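Local coordinates for Lmo0181 protein (Listeria monocytogenes serovar 1/2a, PDB 5F7V) that binds the cyclic glucan cycloalternan and, as the substrate-binding lipoprotein of an ABC transporter, probably delivers it for uptake, at residues Y17-A22 with N317-P322; K27-M32 with S302-N307; E31-F36 with V45-I50. One frame throughout, in Å; residues are numbered along the deposited sequence.

Overall arrangement
All three contacts lie on the same side of the chain's centre and share parts: interactions 2 and 3 both use helix 27-39, and interaction 1 uses strand 13-19, which leads into that helix. Interaction 1 is the one that reaches the glucan, through Phe20, Ser21 and Glu320; its centre is about 8 Å from that of interaction 2 and about 11 Å from that of interaction 3. Trp319 CZ3 packs on Met32 CE at 3.4 Å, so the indole beside the pocket residues also touches the helix pair. Interaction 3 sets the same helix on strand 43-49, the parallel neighbour of strand 13-19, its centre about 8 Å from that of interaction 2.

Interaction 1 of 3, residues Y17-A22 with N317-P322; sequences YYQFSA and NNWELP. With GLC (alpha-D-glucopyranose), chain B; GLC (alpha-D-glucopyranose), chain C.
The cycloalternan pocket of this periplasmic-binding-protein fold is walled here by two loops, one following strand 13-19 and the other leaving helix 308-316, and they meet where Ser21 and Ala22 lie against the indole of Trp319. CG of Trp319 stands anti to the backbone N (chi1 179°), which carries the ring across to the first loop. There Ala22 CB sits 3.6 Å from Trp319 CZ2, approaching the ring obliquely, and Ser21 OG comes within 3.3 Å of the same carbon. That hydroxyl has its hydrogen bond with Glu73. The indole N-H gives a weak, bent bond to the carbonyl of Ser21, with NE1 3.2 Å from O and an angle of 129° at the hydrogen. One water lies in the indole plane, at the ring edge; it donates to Ser21 O and to Glu320 OE2, takes a weak bond from Trp319 NE1, and also bonds O4 of the chain B glucose, so that it ties both loops to the sugar.

Direct grips on the ligand come from each side of the contact. O6 of the chain B glucose donates to Phe20 O over 2.7 Å, while the Phe20 ring turns its edge to O4 of that glucose and O2 of the chain C glucose. Glu320 reaches out with an extended chain, its OE1 bonded to Ser126. Within the first loop, Gln19 holds the chain together: Ala22 N donates to a lone pair of Gln19 OE1, in the carbonyl plane, and Gln19 NE2 returns a nearly straight bond to Ala22 O (172°), a pairing that closes the loop on itself. From the second loop, Glu320 OE2 accepts a short bond, 2.6 Å, from O2 of the chain C glucose.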
loop_
_atom_site.group_PDB
_atom_site.type_symbol
_atom_site.label_atom_id
_atom_site.label_comp_id
_atom_site.label_asym_id
_atom_site.label_seq_id
_atom_site.Cartn_x
_atom_site.Cartn_y
_atom_site.Cartn_z
ATOM N N TYR A 17 -21.164 -2.424 2.745
ATOM C CA TYR A 17 -19.825 -2.138 2.197
ATOM C C TYR A 17 -18.821 -2.368 3.295
ATOM O O TYR A 17 -18.935 -1.749 4.338
ATOM C CB TYR A 17 -19.747 -0.706 1.646
ATOM C CG TYR A 17 -18.344 -0.314 1.184
ATOM C CD1 TYR A 17 -17.633 -1.136 0.312
ATOM C CD2 TYR A 17 -17.747 0.861 1.635
ATOM C CE1 TYR A 17 -16.370 -0.800 -0.109
ATOM C CE2 TYR A 17 -16.492 1.218 1.188
ATOM C CZ TYR A 17 -15.812 0.378 0.342
ATOM O OH TYR A 17 -14.518 0.665 -0.077
ATOM N N TYR A 18 -17.905 -3.302 3.072
ATOM C CA TYR A 18 -16.861 -3.686 4.035
ATOM C C TYR A 18 -15.574 -3.074 3.516
ATOM O O TYR A 18 -15.285 -3.182 2.312
ATOM C CB TYR A 18 -16.831 -5.193 4.047
ATOM C CG TYR A 18 -16.339 -6.006 5.194
ATOM C CD1 TYR A 18 -17.163 -6.462 6.213
ATOM C CD2 TYR A 18 -15.016 -6.422 5.195
ATOM C CE1 TYR A 18 -16.674 -7.259 7.228
ATOM C CE2 TYR A 18 -14.486 -7.207 6.197
ATOM C CZ TYR A 18 -15.317 -7.635 7.218
ATOM O OH TYR A 18 -14.672 -8.421 8.158
ATOM N N GLN A 19 -14.825 -2.371 4.361
ATOM C CA GLN A 19 -13.597 -1.700 3.878
ATOM C C GLN A 19 -12.561 -1.513 4.978
ATOM O O GLN A 19 -12.857 -1.690 6.160
ATOM C CB GLN A 19 -13.974 -0.369 3.221
ATOM C CG GLN A 19 -14.414 0.722 4.199
ATOM C CD GLN A 19 -13.246 1.574 4.670
ATOM O OE1 GLN A 19 -12.482 2.094 3.858
ATOM N NE2 GLN A 19 -13.138 1.744 5.978
ATOM N N PHE A 20 -11.362 -1.149 4.553
ATOM C CA PHE A 20 -10.226 -0.884 5.421
ATOM C C PHE A 20 -9.536 0.437 5.215
ATOM O O PHE A 20 -8.917 0.908 6.141
ATOM C CB PHE A 20 -9.144 -1.980 5.315
ATOM C CG PHE A 20 -8.565 -2.097 3.935
ATOM C CD1 PHE A 20 -7.515 -1.278 3.510
ATOM C CD2 PHE A 20 -9.106 -2.990 3.044
ATOM C CE1 PHE A 20 -7.077 -1.369 2.190
ATOM C CE2 PHE A 20 -8.645 -3.108 1.762
ATOM C CZ PHE A 20 -7.629 -2.286 1.318
ATOM N N SER A 21 -9.588 1.036 4.020
ATOM C CA SER A 21 -8.619 2.101 3.758
ATOM C C SER A 21 -8.958 3.464 4.347
ATOM O O SER A 21 -8.060 4.270 4.502
ATOM C CB SER A 21 -8.367 2.218 2.255
ATOM O OG SER A 21 -9.463 2.764 1.539
ATOM N N ALA A 22 -10.234 3.695 4.650
ATOM C CA ALA A 22 -10.638 4.881 5.400
ATOM C C ALA A 22 -10.600 4.536 6.901
ATOM O O ALA A 22 -11.061 3.449 7.339
ATOM C CB ALA A 22 -12.078 5.266 5.103
ATOM N N ASN A 317 -9.081 15.508 1.271
ATOM C CA ASN A 317 -8.659 14.796 2.470
ATOM C C ASN A 317 -7.310 14.085 2.373
ATOM O O ASN A 317 -6.951 13.368 3.314
ATOM C CB ASN A 317 -9.790 13.837 2.874
ATOM C CG ASN A 317 -10.972 14.599 3.432
ATOM O OD1 ASN A 317 -10.931 15.093 4.572
ATOM N ND2 ASN A 317 -11.982 14.819 2.612
ATOM N N ASN A 318 -6.578 14.277 1.274
ATOM C CA ASN A 318 -5.287 13.627 1.037
ATOM C C ASN A 318 -5.389 12.116 1.098
ATOM O O ASN A 318 -4.404 11.462 1.444
ATOM C CB ASN A 318 -4.232 14.094 2.036
ATOM C CG ASN A 318 -3.960 15.574 1.950
ATOM O OD1 ASN A 318 -3.550 16.074 0.905
ATOM N ND2 ASN A 318 -4.158 16.279 3.056
ATOM N N TRP A 319 -6.555 11.557 0.774
ATOM C CA TRP A 319 -6.820 10.131 1.002
ATOM C C TRP A 319 -6.364 9.315 -0.188
ATOM O O TRP A 319 -7.135 8.939 -1.050
ATOM C CB TRP A 319 -8.281 9.931 1.377
ATOM C CG TRP A 319 -8.634 8.498 1.610
ATOM C CD1 TRP A 319 -7.793 7.467 1.925
ATOM C CD2 TRP A 319 -9.944 7.942 1.504
ATOM N NE1 TRP A 319 -8.523 6.318 2.038
ATOM C CE2 TRP A 319 -9.844 6.569 1.774
ATOM C CE3 TRP A 319 -11.203 8.477 1.207
ATOM C CZ2 TRP A 319 -10.963 5.726 1.726
ATOM C CZ3 TRP A 319 -12.299 7.626 1.187
ATOM C CH2 TRP A 319 -12.171 6.271 1.444
ATOM N N GLU A 320 -5.059 9.077 -0.242
ATOM C CA GLU A 320 -4.417 8.435 -1.405
ATOM C C GLU A 320 -4.711 9.305 -2.626
ATOM O O GLU A 320 -4.794 10.520 -2.484
ATOM C CB GLU A 320 -4.807 6.976 -1.564
ATOM C CG GLU A 320 -4.453 6.174 -0.306
ATOM C CD GLU A 320 -4.568 4.681 -0.454
ATOM O OE1 GLU A 320 -5.027 4.186 -1.537
ATOM O OE2 GLU A 320 -4.220 4.026 0.553
ATOM N N LEU A 321 -4.836 8.738 -3.818
ATOM C CA LEU A 321 -5.157 9.454 -5.049
ATOM C C LEU A 321 -6.372 8.809 -5.661
ATOM O O LEU A 321 -6.508 7.603 -5.636
ATOM C CB LEU A 321 -3.952 9.420 -6.010
ATOM C CG LEU A 321 -2.703 10.192 -5.568
ATOM C CD1 LEU A 321 -1.550 9.853 -6.498
ATOM C CD2 LEU A 321 -2.957 11.677 -5.531
ATOM N N PRO A 322 -7.263 9.616 -6.238
ATOM C CA PRO A 322 -8.399 9.084 -6.986
ATOM C C PRO A 322 -7.948 8.427 -8.275
ATOM O O PRO A 322 -6.868 8.671 -8.781
ATOM C CB PRO A 322 -9.243 10.321 -7.238
ATOM C CG PRO A 322 -8.210 11.396 -7.391
ATOM C CD PRO A 322 -7.121 11.073 -6.416
HETATM C C1 GLC B . -2.316 0.479 6.517
HETATM C C2 GLC B . -2.278 -0.022 5.086
HETATM C C3 GLC B . -2.963 0.938 4.127
HETATM C C4 GLC B . -4.378 1.171 4.616
HETATM C C5 GLC B . -4.300 1.767 6.027
HETATM C C6 GLC B . -5.670 2.113 6.595
HETATM O O2 GLC B . -0.917 -0.224 4.708
HETATM O O3 GLC B . -3.107 0.323 2.849
HETATM O O4 GLC B . -5.104 2.006 3.709
HETATM O O5 GLC B . -3.650 0.817 6.875
HETATM O O6 GLC B . -6.348 0.888 6.870
HETATM C C1 GLC C . -2.249 0.792 1.829
HETATM C C2 GLC C . -2.981 0.757 0.507
HETATM C C3 GLC C . -3.207 -0.680 0.071
HETATM C C4 GLC C . -1.899 -1.463 0.104
HETATM C C5 GLC C . -1.268 -1.373 1.488
HETATM C C6 GLC C . 0.104 -2.031 1.557
HETATM O O2 GLC C . -4.222 1.457 0.651
HETATM O O3 GLC C . -3.705 -0.650 -1.263
HETATM O O4 GLC C . -2.212 -2.839 -0.135
HETATM O O5 GLC C . -1.056 0.019 1.811
HETATM O O6 GLC C . 0.603 -1.677 2.868
HETATM O O HOH W 1 -5.848 4.927 2.773
#

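Interaction 2 of 3, residues K27-M32 with S302-N307; sequences KALDEM and SFMSAN
Met304 is the side chain to follow from helix 294-306 toward Leu29 and Met32 on helix 27-39. Its CB starts off to the flank of the contact, and CG, placed anti to the carbonyl carbon (chi1 -72°), leads the chain inward. The next two torsions are both bent, and they fold the thioether over so that its end faces the other helix. SD of Met304 then meets SD of Met32 at 3.7 Å, with CB of Met32 at 4.1 Å from the same sulfur. The terminal methyl goes further: Met304 CE touches Leu29 CD1 at 3.6 Å and lies 3.8 Å from Met32 SD. Met32 itself is fully extended beyond CG, so its chain and the bent one of Met304 cross at about a right angle, as do the side chains of Leu29 and Met304.

The short helical segments 27-32 and 302-306 run at 121° to each other, with their axes 12.1 Å apart at closest approach. That separation is bridged by the two thioethers, the Leu29 methyl and the Phe303 ring, joining the first helix of the solute-binding fold to a helix that comes some 270 residues later in the chain. Glu125 of strand 119-135 lies against Met304.

Phe303 makes the second point of contact. Its CB is directed toward helix 27-39, and its ring reaches the carbonyl of Met32 obliquely, CE1 being 3.4 Å from O. CZ lies almost as near that oxygen, so two neighbouring ring carbons share the approach. A looser apolar touch joins Phe303 CE1 to Met32 CB at 4.2 Å, and the same ring stacks edge-to-face with Phe36 one turn further along helix 27-39.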
loop_
_atom_site.group_PDB
_atom_site.type_symbol
_atom_site.label_atom_id
_atom_site.label_comp_id
_atom_site.label_asym_id
_atom_site.label_seq_id
_atom_site.Cartn_x
_atom_site.Cartn_y
_atom_site.Cartn_z
ATOM N N LYS A 27 -13.994 10.634 8.139
ATOM C CA LYS A 27 -14.474 11.880 7.547
ATOM C C LYS A 27 -14.751 11.771 6.042
ATOM O O LYS A 27 -15.881 11.972 5.583
ATOM C CB LYS A 27 -13.504 13.019 7.889
ATOM C CG LYS A 27 -13.712 14.353 7.192
ATOM C CD LYS A 27 -12.725 15.389 7.717
ATOM C CE LYS A 27 -13.030 16.767 7.162
ATOM N NZ LYS A 27 -13.019 16.785 5.674
ATOM N N ALA A 28 -13.721 11.452 5.276
ATOM C CA ALA A 28 -13.860 11.427 3.832
ATOM C C ALA A 28 -14.873 10.374 3.380
ATOM O O ALA A 28 -15.754 10.662 2.552
ATOM C CB ALA A 28 -12.525 11.143 3.184
ATOM N N LEU A 29 -14.801 9.179 3.947
ATOM C CA LEU A 29 -15.695 8.130 3.475
ATOM C C LEU A 29 -17.138 8.470 3.823
ATOM O O LEU A 29 -18.034 8.249 3.001
ATOM C CB LEU A 29 -15.318 6.770 4.060
ATOM C CG LEU A 29 -16.202 5.591 3.608
ATOM C CD1 LEU A 29 -16.324 5.381 2.114
ATOM C CD2 LEU A 29 -15.663 4.357 4.316
ATOM N N ASP A 30 -17.373 8.985 5.017
ATOM C CA ASP A 30 -18.736 9.386 5.394
ATOM C C ASP A 30 -19.313 10.439 4.433
ATOM O O ASP A 30 -20.488 10.340 4.049
ATOM C CB ASP A 30 -18.811 9.875 6.835
ATOM C CG ASP A 30 -18.537 8.781 7.889
ATOM O OD1 ASP A 30 -18.459 7.601 7.511
ATOM O OD2 ASP A 30 -18.399 9.092 9.097
ATOM N N GLU A 31 -18.503 11.410 4.030
ATOM C CA GLU A 31 -18.944 12.412 3.077
ATOM C C GLU A 31 -19.227 11.792 1.717
ATOM O O GLU A 31 -20.220 12.142 1.102
ATOM C CB GLU A 31 -17.904 13.510 2.938
ATOM C CG GLU A 31 -18.501 14.746 2.308
ATOM C CD GLU A 31 -17.503 15.871 2.144
ATOM O OE1 GLU A 31 -16.372 15.789 2.688
ATOM O OE2 GLU A 31 -17.926 16.830 1.450
ATOM N N MET A 32 -18.404 10.848 1.263
ATOM C CA MET A 32 -18.710 10.146 0.022
ATOM C C MET A 32 -20.035 9.384 0.086
ATOM O O MET A 32 -20.819 9.453 -0.851
ATOM C CB MET A 32 -17.593 9.181 -0.313
ATOM C CG MET A 32 -16.304 9.891 -0.675
ATOM S SD MET A 32 -15.045 8.665 -1.030
ATOM C CE MET A 32 -13.604 9.693 -1.243
ATOM N N SER A 302 -19.031 2.040 -8.681
ATOM C CA SER A 302 -18.798 2.945 -9.790
ATOM C C SER A 302 -18.656 4.382 -9.298
ATOM O O SER A 302 -17.778 5.120 -9.746
ATOM C CB SER A 302 -19.911 2.798 -10.832
ATOM O OG SER A 302 -19.632 3.671 -11.925
ATOM N N PHE A 303 -19.531 4.806 -8.391
ATOM C CA PHE A 303 -19.437 6.120 -7.755
ATOM C C PHE A 303 -18.065 6.325 -7.109
ATOM O O PHE A 303 -17.382 7.328 -7.305
ATOM C CB PHE A 303 -20.582 6.277 -6.716
ATOM C CG PHE A 303 -20.498 7.516 -5.871
ATOM C CD1 PHE A 303 -19.768 7.516 -4.689
ATOM C CD2 PHE A 303 -21.164 8.679 -6.241
ATOM C CE1 PHE A 303 -19.690 8.669 -3.907
ATOM C CE2 PHE A 303 -21.083 9.816 -5.433
ATOM C CZ PHE A 303 -20.352 9.805 -4.267
ATOM N N MET A 304 -17.646 5.373 -6.306
ATOM C CA MET A 304 -16.387 5.481 -5.600
ATOM C C MET A 304 -15.273 5.521 -6.623
ATOM O O MET A 304 -14.285 6.207 -6.386
ATOM C CB MET A 304 -16.211 4.302 -4.652
ATOM C CG MET A 304 -17.107 4.359 -3.448
ATOM S SD MET A 304 -16.754 5.670 -2.291
ATOM C CE MET A 304 -15.385 4.938 -1.355
ATOM N N SER A 305 -15.395 4.871 -7.772
ATOM C CA SER A 305 -14.330 4.814 -8.744
ATOM C C SER A 305 -14.154 6.126 -9.500
ATOM O O SER A 305 -13.022 6.637 -9.644
ATOM C CB SER A 305 -14.612 3.674 -9.731
ATOM O OG SER A 305 -13.562 3.558 -10.660
ATOM N N ALA A 306 -15.272 6.668 -9.961
ATOM C CA ALA A 306 -15.250 7.679 -11.010
ATOM C C ALA A 306 -16.090 8.910 -10.746
ATOM O O ALA A 306 -15.983 9.870 -11.502
ATOM C CB ALA A 306 -15.626 7.034 -12.342
ATOM N N ASN A 307 -16.911 8.953 -9.707
ATOM C CA ASN A 307 -17.699 10.162 -9.474
ATOM C C ASN A 307 -16.805 11.348 -9.104
ATOM O O ASN A 307 -15.924 11.224 -8.263
ATOM C CB ASN A 307 -18.728 9.856 -8.385
ATOM C CG ASN A 307 -19.586 11.048 -8.096
ATOM O OD1 ASN A 307 -19.186 11.950 -7.342
ATOM N ND2 ASN A 307 -20.775 11.049 -8.667
#

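Interaction 3 of 3, residues E31-F36 with V45-I50; sequences EMVKEF and VNVQTI
Val33 meets Val45 through one methyl branch, placed by its first torsion: CG1 stands anti to the backbone N (chi1 169°), which points it at CB and the carbonyl O of Val45, while CG2 lies beside the N. CG1 of Val33 is 4.1 Å from Val45 CB and equally far from Val45 O, with the two side chains running at a slant to each other. The other branch, CG2, finds CG2 of Val47 at 4.0 Å, where the side chains pass alongside in opposite directions. Val33 therefore straddles two residues of the strand that face the helix, one methyl to each; Asn46, between them, points its side chain away.

One turn further along the helix, Phe36 closes on the same valine from another direction. CG2 of Val45 lies 3.6 Å from CD2 of Phe36 and just as near its CE2, so the methyl sits by the CD2-CE2 bond and approaches the ring obliquely. The two side chains cross at about a right angle. Phe300 of helix 294-306 makes an edge-to-face stack with this ring, and Val45 also packs on Ile15 and Tyr17 of strand 13-19.

No hydrogen bond links the two segments; the join is made by apolar groups. The axes of segments 31-36 and 45-49 come within 9.9 Å, and their N-to-C directions are 165° apart, nearly antiparallel. Because strand 43-49 pairs in parallel with strand 13-19, and helix 27-39 connects them, the arrangement is the beta-alpha-beta crossover that opens the alpha/beta fold of bacterial solute-binding proteins.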
loop_
_atom_site.group_PDB
_atom_site.type_symbol
_atom_site.label_atom_id
_atom_site.label_comp_id
_atom_site.label_asym_id
_atom_site.label_seq_id
_atom_site.Cartn_x
_atom_site.Cartn_y
_atom_site.Cartn_z
ATOM N N GLU A 31 -18.503 11.410 4.030
ATOM C CA GLU A 31 -18.944 12.412 3.077
ATOM C C GLU A 31 -19.227 11.792 1.717
ATOM O O GLU A 31 -20.220 12.142 1.102
ATOM C CB GLU A 31 -17.904 13.510 2.938
ATOM C CG GLU A 31 -18.501 14.746 2.308
ATOM C CD GLU A 31 -17.503 15.871 2.144
ATOM O OE1 GLU A 31 -16.372 15.789 2.688
ATOM O OE2 GLU A 31 -17.926 16.830 1.450
ATOM N N MET A 32 -18.404 10.848 1.263
ATOM C CA MET A 32 -18.710 10.146 0.022
ATOM C C MET A 32 -20.035 9.384 0.086
ATOM O O MET A 32 -20.819 9.453 -0.851
ATOM C CB MET A 32 -17.593 9.181 -0.313
ATOM C CG MET A 32 -16.304 9.891 -0.675
ATOM S SD MET A 32 -15.045 8.665 -1.030
ATOM C CE MET A 32 -13.604 9.693 -1.243
ATOM N N VAL A 33 -20.286 8.707 1.200
ATOM C CA VAL A 33 -21.552 7.978 1.364
ATOM C C VAL A 33 -22.737 8.957 1.336
ATOM O O VAL A 33 -23.750 8.678 0.667
ATOM C CB VAL A 33 -21.552 7.069 2.615
ATOM C CG1 VAL A 33 -22.926 6.506 2.953
ATOM C CG2 VAL A 33 -20.511 5.970 2.406
ATOM N N LYS A 34 -22.630 10.075 2.040
ATOM C CA LYS A 34 -23.682 11.075 2.028
ATOM C C LYS A 34 -23.977 11.562 0.608
ATOM O O LYS A 34 -25.127 11.745 0.229
ATOM C CB LYS A 34 -23.293 12.257 2.916
ATOM C CG LYS A 34 -24.213 13.483 2.899
ATOM C CD LYS A 34 -23.715 14.688 3.681
ATOM C CE LYS A 34 -22.454 15.323 3.087
ATOM N NZ LYS A 34 -22.028 16.451 3.923
ATOM N N GLU A 35 -22.925 11.847 -0.145
ATOM C CA GLU A 35 -23.090 12.333 -1.518
ATOM C C GLU A 35 -23.694 11.242 -2.432
ATOM O O GLU A 35 -24.592 11.507 -3.234
ATOM C CB GLU A 35 -21.756 12.846 -2.061
ATOM C CG GLU A 35 -21.312 14.111 -1.340
ATOM C CD GLU A 35 -22.178 15.312 -1.607
ATOM O OE1 GLU A 35 -22.701 15.424 -2.729
ATOM O OE2 GLU A 35 -22.317 16.208 -0.730
ATOM N N PHE A 36 -23.257 10.012 -2.239
ATOM C CA PHE A 36 -23.809 8.889 -2.981
ATOM C C PHE A 36 -25.306 8.736 -2.713
ATOM O O PHE A 36 -26.081 8.549 -3.636
ATOM C CB PHE A 36 -23.084 7.574 -2.656
ATOM C CG PHE A 36 -23.736 6.381 -3.279
ATOM C CD1 PHE A 36 -23.555 6.104 -4.610
ATOM C CD2 PHE A 36 -24.544 5.520 -2.530
ATOM C CE1 PHE A 36 -24.164 5.017 -5.239
ATOM C CE2 PHE A 36 -25.147 4.435 -3.151
ATOM C CZ PHE A 36 -24.949 4.174 -4.485
ATOM N N VAL A 45 -26.256 2.834 2.133
ATOM C CA VAL A 45 -24.997 2.078 2.247
ATOM C C VAL A 45 -24.614 1.975 3.723
ATOM O O VAL A 45 -24.418 2.986 4.385
ATOM C CB VAL A 45 -23.846 2.782 1.506
ATOM C CG1 VAL A 45 -22.565 1.965 1.537
ATOM C CG2 VAL A 45 -24.206 3.026 0.054
ATOM N N ASN A 46 -24.491 0.742 4.211
ATOM C CA ASN A 46 -24.134 0.457 5.596
ATOM C C ASN A 46 -22.688 -0.025 5.603
ATOM O O ASN A 46 -22.403 -1.142 5.157
ATOM C CB ASN A 46 -25.056 -0.624 6.142
ATOM C CG ASN A 46 -26.512 -0.235 6.076
ATOM O OD1 ASN A 46 -26.917 0.757 6.669
ATOM N ND2 ASN A 46 -27.299 -1.030 5.381
ATOM N N VAL A 47 -21.808 0.826 6.118
ATOM C CA VAL A 47 -20.345 0.624 6.094
ATOM C C VAL A 47 -19.873 -0.105 7.343
ATOM O O VAL A 47 -20.270 0.256 8.454
ATOM C CB VAL A 47 -19.612 1.974 5.981
ATOM C CG1 VAL A 47 -18.095 1.813 5.986
ATOM C CG2 VAL A 47 -20.065 2.698 4.704
ATOM N N GLN A 48 -19.048 -1.135 7.151
ATOM C CA GLN A 48 -18.322 -1.773 8.248
ATOM C C GLN A 48 -16.835 -1.632 7.961
ATOM O O GLN A 48 -16.361 -1.981 6.880
ATOM C CB GLN A 48 -18.709 -3.247 8.411
ATOM C CG GLN A 48 -18.148 -3.896 9.674
ATOM C CD GLN A 48 -18.559 -5.346 9.884
ATOM O OE1 GLN A 48 -19.162 -5.983 9.014
ATOM N NE2 GLN A 48 -18.225 -5.872 11.048
ATOM N N THR A 49 -16.118 -1.099 8.941
ATOM C CA THR A 49 -14.683 -0.889 8.840
ATOM C C THR A 49 -13.942 -1.858 9.731
ATOM O O THR A 49 -14.295 -2.046 10.908
ATOM C CB THR A 49 -14.387 0.537 9.264
ATOM O OG1 THR A 49 -15.028 1.388 8.315
ATOM C CG2 THR A 49 -12.890 0.825 9.333
ATOM N N ILE A 50 -12.888 -2.442 9.170
ATOM C CA ILE A 50 -11.973 -3.326 9.893
ATOM C C ILE A 50 -10.567 -2.825 9.672
ATOM O O ILE A 50 -10.225 -2.475 8.529
ATOM C CB ILE A 50 -12.065 -4.798 9.425
ATOM C CG1 ILE A 50 -13.535 -5.239 9.315
ATOM C CG2 ILE A 50 -11.220 -5.713 10.303
ATOM C CD1 ILE A 50 -14.255 -5.241 10.599
#